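Long-range contacts in putative ring-cleaving dioxygenase MhqO (Bacillus subtilis subsp. subtilis, PDB 3OAJ), which probably cleaves the ring of aromatic compounds as an iron-dependent extradiol dioxygenase and may thereby contribute to their breakdown: residues Glu131-Gly135 / Gly193-Val198; Gly240-Thr244 / Ile255-His260. One frame throughout, in Å; residues are numbered along the deposited sequence. Where two conformers were deposited one is given.

Contact 1. Residues Glu131-Gly135 / Gly193-Val198; sequences EREEG and GDIGNV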
ATOM      1  N   GLU A 131     -17.021   2.876   0.915  1.00 10.03           N
ATOM      2  CA  GLU A 131     -17.728   2.732  -0.361  0.50 10.65           C
ATOM      3  C   GLU A 131     -17.595   4.003  -1.172  1.00 11.23           C
ATOM      4  O   GLU A 131     -17.898   5.080  -0.660  1.00 12.08           O
ATOM      5  CB  GLU A 131     -19.225   2.534  -0.132  0.50 10.95           C
ATOM      6  CG  GLU A 131     -19.643   1.246   0.512  0.50 12.72           C
ATOM      7  CD  GLU A 131     -21.148   1.121   0.520  0.50 11.20           C
ATOM      8  OE1 GLU A 131     -21.815   2.053   0.023  0.50 13.26           O
ATOM      9  OE2 GLU A 131     -21.661   0.089   0.991  0.50 13.11           O
ATOM     10  N   ARG A 132     -17.185   3.883  -2.440  1.00 11.29           N
ATOM     11  CA  ARG A 132     -17.185   5.045  -3.354  1.00 12.26           C
ATOM     12  C   ARG A 132     -17.401   4.586  -4.786  1.00 12.68           C
ATOM     13  O   ARG A 132     -16.884   3.544  -5.190  1.00 12.42           O
ATOM     14  CB  ARG A 132     -15.886   5.865  -3.286  1.00 12.58           C
ATOM     15  CG  ARG A 132     -15.507   6.409  -1.911  1.00 13.16           C
ATOM     16  CD  ARG A 132     -14.271   7.282  -1.986  1.00 13.73           C
ATOM     17  NE  ARG A 132     -13.934   7.752  -0.652  1.00 13.34           N
ATOM     18  CZ  ARG A 132     -12.749   7.603  -0.058  1.00 12.55           C
ATOM     19  NH1 ARG A 132     -11.748   7.034  -0.720  1.00 12.93           N
ATOM     20  NH2 ARG A 132     -12.563   8.055   1.181  1.00 12.86           N
ATOM     21  N   GLU A 133     -18.172   5.360  -5.553  1.00 13.84           N
ATOM     22  CA  GLU A 133     -18.421   5.055  -6.964  1.00 14.54           C
ATOM     23  C   GLU A 133     -17.149   5.207  -7.799  1.00 13.94           C
ATOM     24  O   GLU A 133     -16.893   4.399  -8.705  1.00 13.35           O
ATOM     25  CB  GLU A 133     -19.553   5.937  -7.534  1.00 16.47           C
ATOM     26  CG  GLU A 133     -19.991   5.579  -8.974  1.00 23.43           C
ATOM     27  CD  GLU A 133     -20.745   4.253  -9.070  1.00 20.09           C
ATOM     28  OE1 GLU A 133     -21.424   3.864  -8.094  1.00 24.39           O
ATOM     29  OE2 GLU A 133     -20.678   3.606 -10.141  1.00 24.93           O
ATOM     30  N   GLU A 134     -16.352   6.227  -7.476  1.00 14.46           N
ATOM     31  CA  GLU A 134     -15.107   6.494  -8.217  1.00 14.92           C
ATOM     32  C   GLU A 134     -14.146   5.300  -8.141  1.00 13.93           C
ATOM     33  O   GLU A 134     -14.050   4.635  -7.095  1.00 13.79           O
ATOM     34  CB  GLU A 134     -14.430   7.773  -7.694  1.00 17.24           C
ATOM     35  CG  GLU A 134     -13.245   8.239  -8.540  1.00 21.33           C
ATOM     36  CD  GLU A 134     -12.613   9.554  -8.075  1.00 20.19           C
ATOM     37  OE1 GLU A 134     -12.481   9.781  -6.855  1.00 22.02           O
ATOM     38  OE2 GLU A 134     -12.227  10.358  -8.956  1.00 22.84           O
ATOM     39  N   GLY A 135     -13.442   5.042  -9.246  1.00 12.82           N
ATOM     40  CA  GLY A 135     -12.455   3.956  -9.321  1.00 12.71           C
ATOM     41  C   GLY A 135     -13.017   2.755 -10.057  1.00 12.72           C
ATOM     42  O   GLY A 135     -14.157   2.347  -9.803  1.00 12.59           O
ATOM     43  N   GLY A 193      -6.032  11.649  -9.188  1.00 14.56           N
ATOM     44  CA  GLY A 193      -6.380  10.335  -9.707  1.00 14.34           C
ATOM     45  C   GLY A 193      -7.723   9.860  -9.192  1.00 13.92           C
ATOM     46  O   GLY A 193      -8.354  10.532  -8.366  1.00 13.97           O
ATOM     47  N   ASP A 194      -8.156   8.695  -9.677  1.00 13.89           N
ATOM     48  CA  ASP A 194      -9.469   8.160  -9.321  1.00 14.58           C
ATOM     49  C   ASP A 194      -9.409   7.039  -8.285  1.00 13.73           C
ATOM     50  O   ASP A 194     -10.428   6.416  -7.983  1.00 14.45           O
ATOM     51  CB  ASP A 194     -10.220   7.691 -10.570  1.00 16.79           C
ATOM     52  CG  ASP A 194      -9.549   6.513 -11.267  1.00 19.01           C
ATOM     53  OD1 ASP A 194      -8.490   6.031 -10.821  1.00 19.41           O
ATOM     54  OD2 ASP A 194     -10.090   6.071 -12.301  1.00 19.69           O
ATOM     55  N   ILE A 195      -8.215   6.821  -7.725  1.00 12.58           N
ATOM     56  CA  ILE A 195      -7.952   5.715  -6.811  1.00 12.22           C
ATOM     57  C   ILE A 195      -6.745   6.119  -5.974  1.00 10.86           C
ATOM     58  O   ILE A 195      -5.935   6.939  -6.422  1.00 11.46           O
ATOM     59  CB  ILE A 195      -7.710   4.382  -7.618  1.00 12.85           C
ATOM     60  CG1 ILE A 195      -7.805   3.130  -6.742  1.00 12.56           C
ATOM     61  CG2 ILE A 195      -6.439   4.413  -8.437  1.00 12.72           C
ATOM     62  CD1 ILE A 195      -9.221   2.790  -6.266  1.00 13.55           C
ATOM     63  N   GLY A 196      -6.637   5.593  -4.757  1.00 10.64           N
ATOM     64  CA  GLY A 196      -5.498   5.905  -3.880  1.00 10.71           C
ATOM     65  C   GLY A 196      -5.382   7.401  -3.657  1.00 10.23           C
ATOM     66  O   GLY A 196      -4.271   7.963  -3.608  1.00 10.17           O
ATOM     67  N   ASN A 197      -6.529   8.058  -3.482  1.00  9.91           N
ATOM     68  CA  ASN A 197      -6.578   9.505  -3.686  1.00  9.78           C
ATOM     69  C   ASN A 197      -7.054  10.356  -2.519  1.00  9.86           C
ATOM     70  O   ASN A 197      -6.951  11.587  -2.578  1.00 11.15           O
ATOM     71  CB  ASN A 197      -7.392   9.826  -4.945  1.00 10.93           C
ATOM     72  CG  ASN A 197      -8.792   9.269  -4.901  1.00 11.57           C
ATOM     73  OD1 ASN A 197      -9.139   8.485  -4.031  1.00 11.44           O
ATOM     74  ND2 ASN A 197      -9.593   9.634  -5.891  1.00 13.69           N
ATOM     75  N   VAL A 198      -7.574   9.730  -1.475  1.00  9.49           N
ATOM     76  CA  VAL A 198      -8.069  10.484  -0.325  1.00  9.78           C
ATOM     77  C   VAL A 198      -7.112  10.299   0.856  1.00 10.45           C
ATOM     78  O   VAL A 198      -7.030   9.217   1.460  1.00 11.03           O
ATOM     79  CB  VAL A 198      -9.529  10.081   0.050  1.00  9.07           C
ATOM     80  CG1 VAL A 198      -9.997  10.883   1.255  1.00 10.83           C
ATOM     81  CG2 VAL A 198     -10.487  10.289  -1.138  1.00 11.22           C
TER
HETATM   82  O   HOH W   1     -11.243   6.832  -3.488  1.00 16.88           O
HETATM   83  O   HOH W   2     -11.735   5.456  -5.769  1.00 16.91           O

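Contact 2. Residues Gly240-Thr244 / Ile255-His260; sequences GYGVT and IYFREH. With SO4 (sulfate ion), chain D.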
ATOM      1  N   GLY A 240      14.179  20.950   0.081  1.00 13.15           N
ATOM      2  CA  GLY A 240      14.398  20.769   1.510  1.00 12.37           C
ATOM      3  C   GLY A 240      14.427  19.346   2.032  1.00 12.05           C
ATOM      4  O   GLY A 240      14.394  19.136   3.251  1.00 13.18           O
ATOM      5  N   TYR A 241      14.515  18.375   1.125  1.00 11.05           N
ATOM      6  CA  TYR A 241      14.558  16.962   1.511  1.00 10.84           C
ATOM      7  C   TYR A 241      15.778  16.267   0.920  1.00 10.75           C
ATOM      8  O   TYR A 241      16.262  16.643  -0.149  1.00 11.82           O
ATOM      9  CB  TYR A 241      13.301  16.246   1.019  1.00 10.93           C
ATOM     10  CG  TYR A 241      12.014  16.845   1.534  1.00 11.61           C
ATOM     11  CD1 TYR A 241      11.369  17.870   0.835  1.00 11.44           C
ATOM     12  CD2 TYR A 241      11.463  16.415   2.739  1.00 11.47           C
ATOM     13  CE1 TYR A 241      10.185  18.430   1.300  1.00 11.99           C
ATOM     14  CE2 TYR A 241      10.281  16.965   3.221  1.00 12.18           C
ATOM     15  CZ  TYR A 241       9.650  17.967   2.502  1.00 12.22           C
ATOM     16  OH  TYR A 241       8.495  18.490   3.012  1.00 13.26           O
ATOM     17  N   GLY A 242      16.281  15.254   1.626  1.00 10.05           N
ATOM     18  CA  GLY A 242      17.196  14.292   1.019  1.00  9.77           C
ATOM     19  C   GLY A 242      16.424  13.280   0.181  1.00 10.35           C
ATOM     20  O   GLY A 242      15.407  12.750   0.634  1.00 12.11           O
ATOM     21  N   VAL A 243      16.928  12.976  -1.017  1.00 10.69           N
ATOM     22  CA  VAL A 243      16.280  12.009  -1.924  1.00 10.83           C
ATOM     23  C   VAL A 243      17.316  11.019  -2.453  1.00 10.07           C
ATOM     24  O   VAL A 243      18.445  11.405  -2.796  1.00 10.63           O
ATOM     25  CB  VAL A 243      15.504  12.695  -3.119  1.00 11.21           C
ATOM     26  CG1 VAL A 243      16.422  13.459  -4.026  1.00 14.99           C
ATOM     27  CG2 VAL A 243      14.654  11.698  -3.906  1.00 13.79           C
ATOM     28  N   THR A 244      16.927   9.747  -2.512  1.00  9.88           N
ATOM     29  CA  THR A 244      17.823   8.719  -3.016  1.00  9.72           C
ATOM     30  C   THR A 244      18.022   8.817  -4.523  1.00 10.08           C
ATOM     31  O   THR A 244      17.218   9.456  -5.219  1.00 10.57           O
ATOM     32  CB  THR A 244      17.294   7.305  -2.730  1.00  9.48           C
ATOM     33  OG1 THR A 244      16.104   7.073  -3.498  1.00  9.61           O
ATOM     34  CG2 THR A 244      17.028   7.083  -1.258  1.00 10.21           C
ATOM     35  N   ILE A 255      12.305   6.304  -6.162  1.00  9.06           N
ATOM     36  CA  ILE A 255      13.125   7.197  -5.337  1.00  9.15           C
ATOM     37  C   ILE A 255      12.441   7.328  -3.988  1.00  9.95           C
ATOM     38  O   ILE A 255      11.213   7.227  -3.891  1.00 11.24           O
ATOM     39  CB  ILE A 255      13.334   8.596  -5.969  1.00  9.43           C
ATOM     40  CG1 ILE A 255      11.991   9.299  -6.246  1.00 10.07           C
ATOM     41  CG2 ILE A 255      14.131   8.459  -7.265  1.00 10.24           C
ATOM     42  CD1 ILE A 255      12.136  10.719  -6.802  1.00 11.06           C
ATOM     43  N   TYR A 256      13.250   7.549  -2.959  1.00  9.14           N
ATOM     44  CA  TYR A 256      12.754   7.637  -1.571  1.00 10.07           C
ATOM     45  C   TYR A 256      13.205   8.927  -0.897  1.00 10.77           C
ATOM     46  O   TYR A 256      14.328   9.395  -1.105  1.00 10.95           O
ATOM     47  CB  TYR A 256      13.262   6.450  -0.733  1.00 11.35           C
ATOM     48  CG  TYR A 256      12.967   5.079  -1.322  1.00 12.64           C
ATOM     49  CD1 TYR A 256      11.835   4.357  -0.941  1.00 12.41           C
ATOM     50  CD2 TYR A 256      13.815   4.516  -2.288  1.00 12.03           C
ATOM     51  CE1 TYR A 256      11.564   3.093  -1.498  1.00 12.48           C
ATOM     52  CE2 TYR A 256      13.561   3.269  -2.842  1.00 12.93           C
ATOM     53  CZ  TYR A 256      12.432   2.564  -2.451  1.00 12.63           C
ATOM     54  OH  TYR A 256      12.175   1.320  -3.003  1.00 13.04           O
ATOM     55  N   PHE A 257      12.338   9.467  -0.046  1.00 10.16           N
ATOM     56  CA  PHE A 257      12.715  10.599   0.803  1.00 10.42           C
ATOM     57  C   PHE A 257      11.909  10.568   2.081  1.00  9.98           C
ATOM     58  O   PHE A 257      10.690  10.324   2.047  1.00 11.16           O
ATOM     59  CB  PHE A 257      12.563  11.946   0.076  1.00 12.11           C
ATOM     60  CG  PHE A 257      11.146  12.326  -0.285  1.00 13.25           C
ATOM     61  CD1 PHE A 257      10.512  11.763  -1.389  1.00 12.55           C
ATOM     62  CD2 PHE A 257      10.467  13.326   0.439  1.00 12.72           C
ATOM     63  CE1 PHE A 257       9.208  12.154  -1.753  1.00 14.31           C
ATOM     64  CE2 PHE A 257       9.172  13.719   0.083  1.00 13.82           C
ATOM     65  CZ  PHE A 257       8.549  13.138  -1.014  1.00 12.44           C
ATOM     66  N   ARG A 258      12.595  10.782   3.203  1.00  9.87           N
ATOM     67  CA  ARG A 258      11.896  10.890   4.479  1.00 10.16           C
ATOM     68  C   ARG A 258      11.405  12.303   4.655  1.00 10.25           C
ATOM     69  O   ARG A 258      12.175  13.270   4.515  1.00 10.42           O
ATOM     70  CB  ARG A 258      12.786  10.478   5.656  1.00 11.74           C
ATOM     71  CG  ARG A 258      11.932  10.206   6.903  1.00 14.38           C
ATOM     72  CD  ARG A 258      12.629   9.363   7.905  1.00 14.48           C
ATOM     73  NE  ARG A 258      12.959   8.024   7.428  1.00 14.74           N
ATOM     74  CZ  ARG A 258      12.204   6.942   7.590  1.00 14.08           C
ATOM     75  NH1 ARG A 258      11.009   7.015   8.188  1.00 15.07           N
ATOM     76  NH2 ARG A 258      12.653   5.768   7.152  1.00 16.06           N
ATOM     77  N   GLU A 259      10.106  12.455   4.913  1.00 10.73           N
ATOM     78  CA  GLU A 259       9.573  13.806   5.030  1.00 10.96           C
ATOM     79  C   GLU A 259       9.724  14.316   6.464  1.00 11.82           C
ATOM     80  O   GLU A 259      10.245  13.591   7.328  1.00 11.89           O
ATOM     81  CB  GLU A 259       8.167  13.903   4.426  1.00 11.00           C
ATOM     82  CG  GLU A 259       7.090  13.020   5.051  1.00 12.05           C
ATOM     83  CD  GLU A 259       6.520  13.616   6.321  1.00 11.90           C
ATOM     84  OE1 GLU A 259       6.483  12.893   7.330  1.00 12.66           O
ATOM     85  OE2 GLU A 259       6.154  14.812   6.325  1.00 12.21           O
ATOM     86  N   HIS A 260       9.344  15.574   6.705  1.00 12.01           N
ATOM     87  CA  HIS A 260       9.698  16.209   7.980  1.00 12.00           C
ATOM     88  C   HIS A 260       8.934  15.650   9.178  1.00 12.04           C
ATOM     89  O   HIS A 260       9.407  15.756  10.310  1.00 12.98           O
ATOM     90  CB  HIS A 260       9.560  17.734   7.912  1.00 12.54           C
ATOM     91  CG  HIS A 260      10.330  18.365   6.792  1.00 13.17           C
ATOM     92  ND1 HIS A 260      11.612  17.981   6.452  1.00 13.65           N
ATOM     93  CD2 HIS A 260       9.992  19.344   5.920  1.00 12.80           C
ATOM     94  CE1 HIS A 260      12.037  18.713   5.438  1.00 13.56           C
ATOM     95  NE2 HIS A 260      11.076  19.555   5.101  1.00 13.64           N
TER
HETATM   96  S   SO4 D 501       9.449  -0.877  -2.466  1.00 19.95           S
HETATM   97  O1  SO4 D 501      10.487  -0.332  -1.592  1.00 22.00           O
HETATM   98  O2  SO4 D 501       9.800  -2.171  -3.018  1.00 21.99           O
HETATM   99  O3  SO4 D 501       8.161  -0.975  -1.778  1.00 21.07           O
HETATM  100  O4  SO4 D 501       9.337   0.033  -3.609  1.00 20.83           O
HETATM  101  O   HOH W   3       7.405  17.227   5.539  1.00 11.93           O
HETATM  102  O   HOH W   4      15.427  11.223   2.995  1.00 11.65           O
HETATM  103  O   HOH W   5      14.818  14.124   3.916  1.00 12.06           O
HETATM  104  O   HOH W   6      16.487   9.695   0.927  1.00 20.35           O

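Contact 1. Residues Glu131-Gly135 / Gly193-Val198
G193 and E134 meet at the amide of N197. The carbonyl O of G193 takes one N-H of N197 ND2 at 2.9 Å, and E134 OE1 takes a bond from the same nitrogen at 3.0 Å. D194 comes next. E134 CG passes 3.4 Å from D194 O, and G135 CA lies 3.5 Å from that same oxygen. A water donates to both E134 O and D194 O and ties the two backbones together. E134 gets to N197 because its chain is extended (chi1 -171°, chi2 177°). E134 OE1 lies close to the plane of the N197 amide, but ND2 stands well above the E134 carboxylate plane, 60° out of it. E134 OE1 also forms a salt bridge with R190. The other arm of the amide, OD1, accepts from a second water, which in turn accepts from R132 NH1. V198 closes the segment, with CG2 over one face of the R132 guanidinium, 3.5 Å from NH1. The main polar partner of R132 is E114, through NE. Two loops are joined here, one after strand 126-131 and one before strand 198-202. Those strands belong to one mixed sheet, built from both VOC regions of this two-domain extradiol dioxygenase fold.

Contact 2. Residues Gly240-Thr244 / Ile255-His260
This contact belongs to the second VOC region, where the loop after helix 226-238 runs beside strand 253-258 near the metal site. An aromatic cluster of Y241, F257 and H260 fills one end. The Y241 and H260 rings form an offset stack, with centroids 4.2 Å apart and planes at 12°. F257 turns its edge toward the face of Y241 in a T-shaped pair. The Y241 CG lies anti to the carbonyl carbon, which lays the ring along 257-260. A water joins Y241 OH, E259 OE2 and H260 N; E259 OE2 also bonds T167. In the middle, water stands in for direct backbone pairing. One water bridges G242 O and R258 N, another G242 N and R258 O. V243 CA gives a CH...O contact to Y256 O, and V243 CG2 packs on I255 CB at 4.0 Å. Direct bonds appear at T244: its N donates to Y256 O at 3.0 Å. Y256 carries the contact toward the zinc ion, bound by H11, H218 and E266. Its OH donates to sulfate O1 at 2.8 Å and also bonds R249 NE. With OG1 between its own backbone N and carbonyl carbon (chi1 67°), T244 accepts a 2.9 Å bond from Y256 N, the N-H...O angle 156°.

Overall arrangement
The two contacts follow one another along the chain and do not touch; their centres are 27 Å apart. Both are partly buried, and contact 2 lies farther from the chain centre, about 19 Å against 14 Å. Contact 1 joins loops beside strands 126-131 and 198-202 of one eight-stranded sheet. Contact 2 lies near one end of the other sheet, on strand 253-258, next to its outermost strand 247-248. Their chemistry differs accordingly. Contact 1 is largely polar, built on carboxylate, amide, guanidinium and water, and lies away from the metal. Contact 2 combines aromatic stacking with backbone and water links, and one of its tyrosines approaches the zinc site. Bridging waters link backbone atoms in both.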